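Local coordinates for putative NADH dehydrogenase/NAD(P)H nitroreductase (Bacteroides thetaiotaomicron VPI-5482, PDB 3KWK), which binds flavin mononucleotide and is probably an oxidoreductase of the nitroreductase family, at residues Lys20-Tyr25 and Thr157-Lys162; Ala70-Ala75 and Glu128-Val133; Lys76-Ala81 and Leu147-Phe152. All coordinates share one frame; numbering follows the deposited sequence.

Contact 1 of 3, residues Lys20-Tyr25 and Thr157-Lys162; sequences KSVRTY and TKEQPK. With FMN (flavin mononucleotide), chain B.
K20 slides past E159 in the opposite direction, between the FMN phosphate and the 157-162 chain. Its CB meets FMN O2P at 3.5 Å and lies near P161 CA. CG sits between the backbone N and carbonyl carbon (chi1 83°), where it packs on E159 CG at 3.7 Å; E159 is modelled in two conformers, and the distances are for one. CD passes the same carbon, and after two bends CE reaches E159 O at 3.5 Å. NZ leaves the pair to form salt bridges with E18 and E113.

No direct hydrogen bond joins the two segments; water and the cofactor do the work. One water donates to S21 O and to E159 OE1. Phosphate oxygen O2P is gripped from both segments, by S21 N at 2.7 Å and by K162 NZ at 2.7 Å, while S21 OG donates to O1P. At the other end of the cofactor, R23 NE donates almost straight to FMN O2 (2.7 Å, 171°), and its NH2 bonds N1 at 3.2 Å. A leucine in place of R23 removes the donors to FMN O2 and N1 and would probably leave the pyrimidine edge less firmly fixed.

Around this FMN site, V22 bonds to A119 of strand 118-123 through the backbone, while E18 and E113 belong to helices 11-18 and 97-114.

Contact 2 of 3, residues Ala70-Ala75 and Glu128-Val133; sequences AALPYA and EDRMEV. With FMN (flavin mononucleotide), chain B.
R130 reaches across L72, P73 and Y74, sent there by its torsions: CG is anti to the carbonyl carbon (chi1 -62°), and the chain then runs extended from CG to NE. In Y74, CG anti to the carbonyl carbon, beside the backbone N, sets the ring where its edge faces R130. The result is one wall of the flavin pocket of a nitroreductase-type fold, built where the loop leaving helix 62-71 meets the start of helix 128-138.

L72, the first residue to leave the helical path, crosses the root of the arginine, its CD2 lying 3.7 Å from R130 CB. P73 comes next: its CG sits over one face of the guanidinium, 3.4 Å from R130 NE. Y74 follows at the tip, and there R130 NH2 lies at the edge of the phenol ring rather than over its face, 3.5 Å from CD2, the ring and guanidinium planes 53° apart. NH1 is satisfied by A123 O, and the side chain makes a cation-pi contact with Y127. Y74 makes a cation-pi contact too, with K49 of the second subunit, which places the wall close to the dimer interface.

Further back the contact is purely apolar. V133 CG1 touches A71 CB at 3.7 Å and also reaches L72 CG, joining the last turn of helix 62-71 to helix 128-138.

Toward the flavin, the bond comes from the backbone rather than from the tyrosine hydroxyl: FMN N3 donates to Y74 O at 2.9 Å, with an N-H...O angle of 155°.

Contact 3 of 3, residues Lys76-Ala81 and Leu147-Phe152; sequences KMLTQA and LCVIPF
P151 is the hub here, its ring met by M77, L78 and A81. M77, modelled as selenomethionine, has CG between its backbone N and carbonyl carbon (chi1 78°). Chi2 (-64°) then sets SE, which touches P151 CG at 3.8 Å, and chi3 turns CE; the side chain crosses the proline at about a right angle.

L78 also crosses the ring at about a right angle, but from a different rotamer: CG is anti to the carbonyl carbon, beside the backbone N. Its CD2 packs on P151 CG at 3.8 Å and reaches V149 CG1 at 4.1 Å, so one methyl bridges two residues of the strand. A81 needs no torsion to take part, as its CB meets P151 CB at 3.9 Å.

No hydrogen bond crosses this buried contact, whose side-chain meetings are apolar. It seats the 3-10 turn 76-79 and the residues after it against strand 144-153, which runs between strands 83-90 and 118-123 of the antiparallel sheet. L78 packs in addition on L65 and A69 of helix 62-71, while M77 touches T122 of strand 118-123 and the FMN.

Contact 3 is the core member, apolar and fully buried against the central sheet, though it too reaches the FMN through M77; contacts 1 and 2 are only partly buried. Those two grip different parts of the cofactor: contact 1 holds the phosphate with S21 N, S21 OG and K162 NZ and the N1/O2 edge with R23, water bridging to ribityl oxygens, while contact 2 offers a backbone carbonyl to N3. Residues 70-75 and 76-81 are consecutive, so contacts 2 and 3 share one piece of chain; their other segments are the successive helix 128-138 and strand 144-153. Contacts 1 and 3 touch, with a probable hydrogen bond from Y25 N to Q80 OE1 (3.0 Å) and M77 packed against R23.

Contact 1 of 3, residues Lys20-Tyr25 and Thr157-Lys162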
# COMPACT_ATOMS: atom_id res chain seq x y z
N LYS A 20 13.45 1.80 1.21
CA LYS A 20 13.56 3.26 1.17
C LYS A 20 13.44 3.77 -0.24
O LYS A 20 13.56 2.98 -1.19
CB LYS A 20 14.85 3.77 1.83
CG LYS A 20 16.13 3.77 0.98
CD LYS A 20 16.56 2.38 0.57
CE LYS A 20 17.20 1.54 1.68
NZ LYS A 20 17.42 0.08 1.31
N SER A 21 13.18 5.07 -0.37
CA SER A 21 13.07 5.70 -1.69
C SER A 21 14.49 5.85 -2.25
O SER A 21 15.39 6.43 -1.60
CB SER A 21 12.40 7.05 -1.59
OG SER A 21 10.98 6.92 -1.34
N VAL A 22 14.73 5.32 -3.45
CA VAL A 22 16.04 5.46 -4.10
C VAL A 22 15.81 6.27 -5.40
O VAL A 22 14.95 5.90 -6.23
CB VAL A 22 16.63 4.09 -4.43
CG1 VAL A 22 17.88 4.19 -5.29
CG2 VAL A 22 16.87 3.22 -3.13
N ARG A 23 16.58 7.35 -5.55
CA ARG A 23 16.41 8.32 -6.61
C ARG A 23 17.61 8.51 -7.52
O ARG A 23 17.63 9.41 -8.38
CB ARG A 23 16.07 9.68 -6.00
CG ARG A 23 14.85 9.64 -5.08
CD ARG A 23 14.45 11.03 -4.62
NE ARG A 23 13.16 11.01 -3.92
CZ ARG A 23 13.00 10.71 -2.64
NH1 ARG A 23 14.00 10.40 -1.81
NH2 ARG A 23 11.79 10.69 -2.14
N THR A 24 18.61 7.65 -7.37
CA THR A 24 19.76 7.59 -8.27
C THR A 24 20.11 6.14 -8.52
O THR A 24 20.01 5.29 -7.62
CB THR A 24 20.97 8.33 -7.73
OG1 THR A 24 21.34 7.78 -6.47
CG2 THR A 24 20.75 9.88 -7.61
N TYR A 25 20.49 5.83 -9.75
CA TYR A 25 20.67 4.47 -10.24
C TYR A 25 21.96 4.32 -11.01
O TYR A 25 22.41 5.22 -11.73
CB TYR A 25 19.49 4.01 -11.12
CG TYR A 25 18.17 4.46 -10.57
CD1 TYR A 25 17.62 3.86 -9.43
CD2 TYR A 25 17.48 5.53 -11.16
CE1 TYR A 25 16.43 4.32 -8.89
CE2 TYR A 25 16.33 6.00 -10.61
CZ TYR A 25 15.80 5.42 -9.47
OH TYR A 25 14.61 5.95 -8.95
N THR A 157 23.93 4.71 -4.87
CA THR A 157 24.55 5.03 -3.56
C THR A 157 23.70 4.42 -2.45
O THR A 157 22.63 4.95 -2.15
CB THR A 157 24.72 6.55 -3.34
OG1 THR A 157 25.46 7.13 -4.41
CG2 THR A 157 25.52 6.80 -2.01
N LYS A 158 24.10 3.31 -1.85
CA LYS A 158 23.23 2.70 -0.86
C LYS A 158 23.04 3.61 0.34
O LYS A 158 23.98 4.30 0.77
CB LYS A 158 23.79 1.35 -0.43
CG LYS A 158 22.76 0.40 0.17
CD LYS A 158 23.41 -0.95 0.43
CE LYS A 158 22.50 -2.00 1.07
NZ LYS A 158 21.43 -2.54 0.19
N GLU A 159 21.84 3.61 0.91
CA GLU A 159 21.53 4.50 2.04
C GLU A 159 20.81 3.73 3.10
O GLU A 159 20.26 2.66 2.84
CB GLU A 159 20.73 5.71 1.57
CG GLU A 159 19.40 5.41 0.95
CD GLU A 159 18.92 6.55 0.06
OE1 GLU A 159 18.98 7.72 0.53
OE2 GLU A 159 18.52 6.29 -1.09
N GLN A 160 20.91 4.25 4.31
CA GLN A 160 20.09 3.74 5.42
C GLN A 160 18.62 3.95 5.16
O GLN A 160 18.24 4.98 4.60
CB GLN A 160 20.40 4.51 6.69
CG GLN A 160 21.66 4.19 7.33
CD GLN A 160 21.79 4.90 8.65
OE1 GLN A 160 20.83 4.88 9.48
NE2 GLN A 160 22.95 5.45 8.92
N PRO A 161 17.81 3.00 5.59
CA PRO A 161 16.37 3.29 5.57
C PRO A 161 16.03 4.32 6.65
O PRO A 161 16.80 4.53 7.61
CB PRO A 161 15.72 1.95 5.91
CG PRO A 161 16.73 1.21 6.67
CD PRO A 161 18.09 1.66 6.15
N LYS A 162 14.87 4.95 6.49
CA LYS A 162 14.35 5.86 7.51
C LYS A 162 13.75 5.04 8.64
O LYS A 162 13.11 4.01 8.41
CB LYS A 162 13.31 6.79 6.92
CG LYS A 162 13.94 7.76 5.90
CD LYS A 162 12.97 8.59 5.13
CE LYS A 162 13.69 9.42 4.01
NZ LYS A 162 14.28 8.52 2.87
N1 FMN B . 9.32 11.10 -4.08
C2 FMN B . 9.77 11.82 -5.15
O2 FMN B . 10.99 11.89 -5.36
N3 FMN B . 8.87 12.48 -5.98
C4 FMN B . 7.51 12.45 -5.76
O4 FMN B . 6.72 13.05 -6.56
C4A FMN B . 7.06 11.71 -4.66
N5 FMN B . 5.70 11.65 -4.37
C5A FMN B . 5.25 10.78 -3.42
C6 FMN B . 3.86 10.62 -3.26
C7 FMN B . 3.40 9.70 -2.32
C7M FMN B . 1.89 9.47 -2.11
C8 FMN B . 4.27 8.95 -1.55
C8M FMN B . 3.70 7.97 -0.56
C9 FMN B . 5.63 9.13 -1.70
C9A FMN B . 6.13 10.04 -2.64
N10 FMN B . 7.51 10.26 -2.80
C10 FMN B . 7.96 11.03 -3.83
C1' FMN B . 8.47 9.51 -1.95
C2' FMN B . 8.57 10.12 -0.56
O2' FMN B . 9.26 11.37 -0.59
C3' FMN B . 9.20 9.14 0.45
O3' FMN B . 8.37 7.99 0.61
C4' FMN B . 9.41 9.78 1.85
O4' FMN B . 10.41 10.81 1.74
C5' FMN B . 9.81 8.76 2.92
O5' FMN B . 11.04 8.20 2.48
P FMN B . 11.19 6.59 2.25
O1P FMN B . 10.27 6.19 1.08
O2P FMN B . 12.70 6.52 1.89
O3P FMN B . 10.83 5.85 3.52
O HOH W 1 15.90 8.35 0.31
O HOH W 2 18.14 8.20 -3.22
O HOH W 3 12.92 10.13 0.81
O HOH W 4 21.18 5.45 -4.83
O HOH W 5 23.86 8.65 -5.97

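Contact 2 of 3, residues Ala70-Ala75 and Glu128-Val133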
# COMPACT_ATOMS: atom_id res chain seq x y z
N ALA A 70 11.27 15.65 -18.05
CA ALA A 70 11.31 17.11 -18.26
C ALA A 70 10.01 17.77 -17.75
O ALA A 70 10.01 18.88 -17.20
CB ALA A 70 11.52 17.42 -19.72
N ALA A 71 8.91 17.06 -17.93
CA ALA A 71 7.59 17.61 -17.67
C ALA A 71 7.10 17.37 -16.23
O ALA A 71 6.21 18.07 -15.76
CB ALA A 71 6.58 17.03 -18.71
N LEU A 72 7.66 16.41 -15.51
CA LEU A 72 7.23 16.11 -14.15
C LEU A 72 8.18 16.75 -13.13
O LEU A 72 9.42 16.62 -13.23
CB LEU A 72 7.18 14.59 -13.94
CG LEU A 72 6.15 13.88 -14.77
CD1 LEU A 72 6.32 12.36 -14.73
CD2 LEU A 72 4.75 14.25 -14.29
N PRO A 73 7.61 17.46 -12.14
CA PRO A 73 8.46 18.30 -11.29
C PRO A 73 9.37 17.55 -10.32
O PRO A 73 10.45 18.06 -9.96
CB PRO A 73 7.45 19.17 -10.52
CG PRO A 73 6.18 18.38 -10.55
CD PRO A 73 6.18 17.63 -11.84
N TYR A 74 8.95 16.36 -9.88
CA TYR A 74 9.71 15.60 -8.89
C TYR A 74 9.94 14.16 -9.38
O TYR A 74 10.00 13.22 -8.58
CB TYR A 74 9.03 15.63 -7.52
CG TYR A 74 8.79 17.04 -7.05
CD1 TYR A 74 9.82 17.79 -6.54
CD2 TYR A 74 7.54 17.63 -7.19
CE1 TYR A 74 9.61 19.12 -6.15
CE2 TYR A 74 7.32 18.93 -6.81
CZ TYR A 74 8.35 19.67 -6.29
OH TYR A 74 8.16 20.98 -5.91
N ALA A 75 10.12 14.00 -10.70
CA ALA A 75 10.52 12.72 -11.30
C ALA A 75 11.73 12.92 -12.21
O ALA A 75 11.87 12.27 -13.27
CB ALA A 75 9.36 12.10 -12.07
N GLU A 128 -3.46 17.05 -11.49
CA GLU A 128 -4.04 16.84 -12.81
C GLU A 128 -3.07 17.06 -13.95
O GLU A 128 -3.10 16.35 -14.96
CB GLU A 128 -5.34 17.68 -12.95
CG GLU A 128 -6.44 17.13 -12.01
CD GLU A 128 -7.85 17.45 -12.42
OE1 GLU A 128 -8.12 18.62 -12.77
OE2 GLU A 128 -8.70 16.52 -12.32
N ASP A 129 -2.18 18.04 -13.80
CA ASP A 129 -1.23 18.30 -14.86
C ASP A 129 -0.25 17.12 -15.07
O ASP A 129 0.07 16.73 -16.20
CB ASP A 129 -0.47 19.61 -14.65
CG ASP A 129 0.35 19.67 -13.37
OD1 ASP A 129 0.12 18.92 -12.38
OD2 ASP A 129 1.25 20.53 -13.38
N ARG A 130 0.19 16.52 -13.98
CA ARG A 130 1.09 15.37 -14.04
C ARG A 130 0.39 14.19 -14.68
O ARG A 130 0.96 13.46 -15.46
CB ARG A 130 1.56 14.98 -12.63
CG ARG A 130 2.35 16.07 -11.93
CD ARG A 130 2.99 15.54 -10.67
NE ARG A 130 3.33 16.62 -9.73
CZ ARG A 130 3.85 16.40 -8.52
NH1 ARG A 130 4.13 15.16 -8.12
NH2 ARG A 130 4.09 17.42 -7.69
N MSE A 131 -0.86 14.01 -14.33
CA MSE A 131 -1.63 12.88 -14.87
C MSE A 131 -1.74 13.06 -16.37
O MSE A 131 -1.65 12.10 -17.13
CB MSE A 131 -2.99 12.83 -14.23
CG MSE A 131 -2.91 12.66 -12.71
SE MSE A 131 -4.62 12.82 -11.81
CE MSE A 131 -5.26 11.13 -12.29
N GLU A 132 -1.93 14.30 -16.82
CA GLU A 132 -2.01 14.58 -18.27
C GLU A 132 -0.69 14.32 -18.99
O GLU A 132 -0.70 13.80 -20.09
CB GLU A 132 -2.49 16.02 -18.50
CG GLU A 132 -2.53 16.45 -19.98
CD GLU A 132 -3.39 15.56 -20.90
OE1 GLU A 132 -4.42 14.97 -20.46
OE2 GLU A 132 -3.03 15.50 -22.11
N VAL A 133 0.45 14.66 -18.38
CA VAL A 133 1.77 14.31 -18.94
C VAL A 133 1.84 12.83 -19.21
O VAL A 133 2.21 12.41 -20.31
CB VAL A 133 2.92 14.76 -18.01
CG1 VAL A 133 4.28 14.20 -18.46
CG2 VAL A 133 2.96 16.28 -17.95
N1 FMN B . 9.32 11.10 -4.08
C2 FMN B . 9.77 11.82 -5.15
O2 FMN B . 10.99 11.89 -5.36
N3 FMN B . 8.87 12.48 -5.98
C4 FMN B . 7.51 12.45 -5.76
O4 FMN B . 6.72 13.05 -6.56
C4A FMN B . 7.06 11.71 -4.66
N5 FMN B . 5.70 11.65 -4.37
C5A FMN B . 5.25 10.78 -3.42
C6 FMN B . 3.86 10.62 -3.26
C7 FMN B . 3.40 9.70 -2.32
C7M FMN B . 1.89 9.47 -2.11
C8 FMN B . 4.27 8.95 -1.55
C8M FMN B . 3.70 7.97 -0.56
C9 FMN B . 5.63 9.13 -1.70
C9A FMN B . 6.13 10.04 -2.64
N10 FMN B . 7.51 10.26 -2.80
C10 FMN B . 7.96 11.03 -3.83
C1' FMN B . 8.47 9.51 -1.95
C2' FMN B . 8.57 10.12 -0.56
O2' FMN B . 9.26 11.37 -0.59
C3' FMN B . 9.20 9.14 0.45
O3' FMN B . 8.37 7.99 0.61
C4' FMN B . 9.41 9.78 1.85
O4' FMN B . 10.41 10.81 1.74
C5' FMN B . 9.81 8.76 2.92
O5' FMN B . 11.04 8.20 2.48
P FMN B . 11.19 6.59 2.25
O1P FMN B . 10.27 6.19 1.08
O2P FMN B . 12.70 6.52 1.89
O3P FMN B . 10.83 5.85 3.52

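Contact 3 of 3, residues Lys76-Ala81 and Leu147-Phe152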
# COMPACT_ATOMS: atom_id res chain seq x y z
N LYS A 76 12.63 13.83 -11.82
CA LYS A 76 13.81 14.16 -12.68
C LYS A 76 14.77 12.99 -12.80
O LYS A 76 15.51 12.87 -13.80
CB LYS A 76 14.54 15.40 -12.15
CG LYS A 76 13.62 16.64 -12.04
CD LYS A 76 13.07 17.06 -13.38
CE LYS A 76 12.01 18.16 -13.24
NZ LYS A 76 11.41 18.44 -14.55
N MSE A 77 14.72 12.08 -11.83
CA MSE A 77 15.55 10.89 -11.88
C MSE A 77 15.18 9.90 -12.97
O MSE A 77 15.90 8.93 -13.24
CB MSE A 77 15.59 10.19 -10.52
CG MSE A 77 14.39 9.33 -10.10
SE MSE A 77 12.73 10.33 -9.86
CE MSE A 77 13.10 11.08 -8.12
N LEU A 78 14.03 10.10 -13.62
CA LEU A 78 13.74 9.32 -14.82
C LEU A 78 14.85 9.37 -15.89
O LEU A 78 14.96 8.45 -16.67
CB LEU A 78 12.44 9.78 -15.45
CG LEU A 78 11.15 9.33 -14.74
CD1 LEU A 78 9.94 10.12 -15.26
CD2 LEU A 78 10.94 7.82 -14.97
N THR A 79 15.65 10.44 -15.96
CA THR A 79 16.69 10.54 -16.97
C THR A 79 17.82 9.56 -16.65
O THR A 79 18.61 9.21 -17.54
CB THR A 79 17.24 11.97 -17.12
OG1 THR A 79 17.85 12.39 -15.89
CG2 THR A 79 16.14 12.95 -17.57
N GLN A 80 17.91 9.07 -15.42
CA GLN A 80 18.96 8.09 -15.12
C GLN A 80 18.44 6.69 -14.87
O GLN A 80 19.20 5.77 -14.57
CB GLN A 80 19.88 8.58 -13.99
CG GLN A 80 19.26 8.90 -12.72
CD GLN A 80 20.30 9.33 -11.71
OE1 GLN A 80 20.90 8.50 -11.09
NE2 GLN A 80 20.51 10.65 -11.56
N ALA A 81 17.13 6.51 -15.03
CA ALA A 81 16.50 5.21 -14.92
C ALA A 81 16.43 4.57 -16.31
O ALA A 81 16.15 5.26 -17.31
CB ALA A 81 15.03 5.38 -14.32
N LEU A 147 -1.77 6.72 -11.03
CA LEU A 147 -1.50 7.01 -9.65
C LEU A 147 -0.08 7.54 -9.48
O LEU A 147 0.11 8.60 -8.91
CB LEU A 147 -1.69 5.80 -8.73
CG LEU A 147 -1.30 6.03 -7.28
CD1 LEU A 147 -2.27 6.98 -6.65
CD2 LEU A 147 -1.28 4.68 -6.50
N CYS A 148 0.91 6.82 -10.00
CA CYS A 148 2.29 7.17 -9.73
C CYS A 148 3.18 6.57 -10.81
O CYS A 148 2.81 5.57 -11.48
CB CYS A 148 2.69 6.72 -8.31
SG CYS A 148 2.60 4.94 -8.05
N VAL A 149 4.34 7.20 -10.93
CA VAL A 149 5.40 6.77 -11.81
C VAL A 149 6.52 6.27 -10.90
O VAL A 149 7.01 7.01 -10.03
CB VAL A 149 5.91 7.92 -12.71
CG1 VAL A 149 7.06 7.41 -13.56
CG2 VAL A 149 4.78 8.48 -13.63
N ILE A 150 6.90 5.02 -11.08
CA ILE A 150 7.96 4.42 -10.25
C ILE A 150 9.21 4.12 -11.08
O ILE A 150 9.31 3.04 -11.70
CB ILE A 150 7.45 3.11 -9.58
CG1 ILE A 150 6.15 3.32 -8.81
CG2 ILE A 150 8.52 2.48 -8.63
CD1 ILE A 150 5.57 2.05 -8.21
N PRO A 151 10.14 5.07 -11.14
CA PRO A 151 11.47 4.73 -11.68
C PRO A 151 12.14 3.67 -10.78
O PRO A 151 11.88 3.61 -9.57
CB PRO A 151 12.24 6.04 -11.62
CG PRO A 151 11.23 7.08 -11.21
CD PRO A 151 10.15 6.38 -10.47
N PHE A 152 12.96 2.83 -11.38
CA PHE A 152 13.72 1.89 -10.60
C PHE A 152 15.00 1.51 -11.31
O PHE A 152 15.17 1.79 -12.51
CB PHE A 152 12.87 0.65 -10.30
CG PHE A 152 12.47 -0.14 -11.54
CD1 PHE A 152 11.34 0.21 -12.28
CD2 PHE A 152 13.19 -1.27 -11.92
CE1 PHE A 152 11.00 -0.52 -13.39
CE2 PHE A 152 12.84 -2.00 -13.02
CZ PHE A 152 11.74 -1.62 -13.76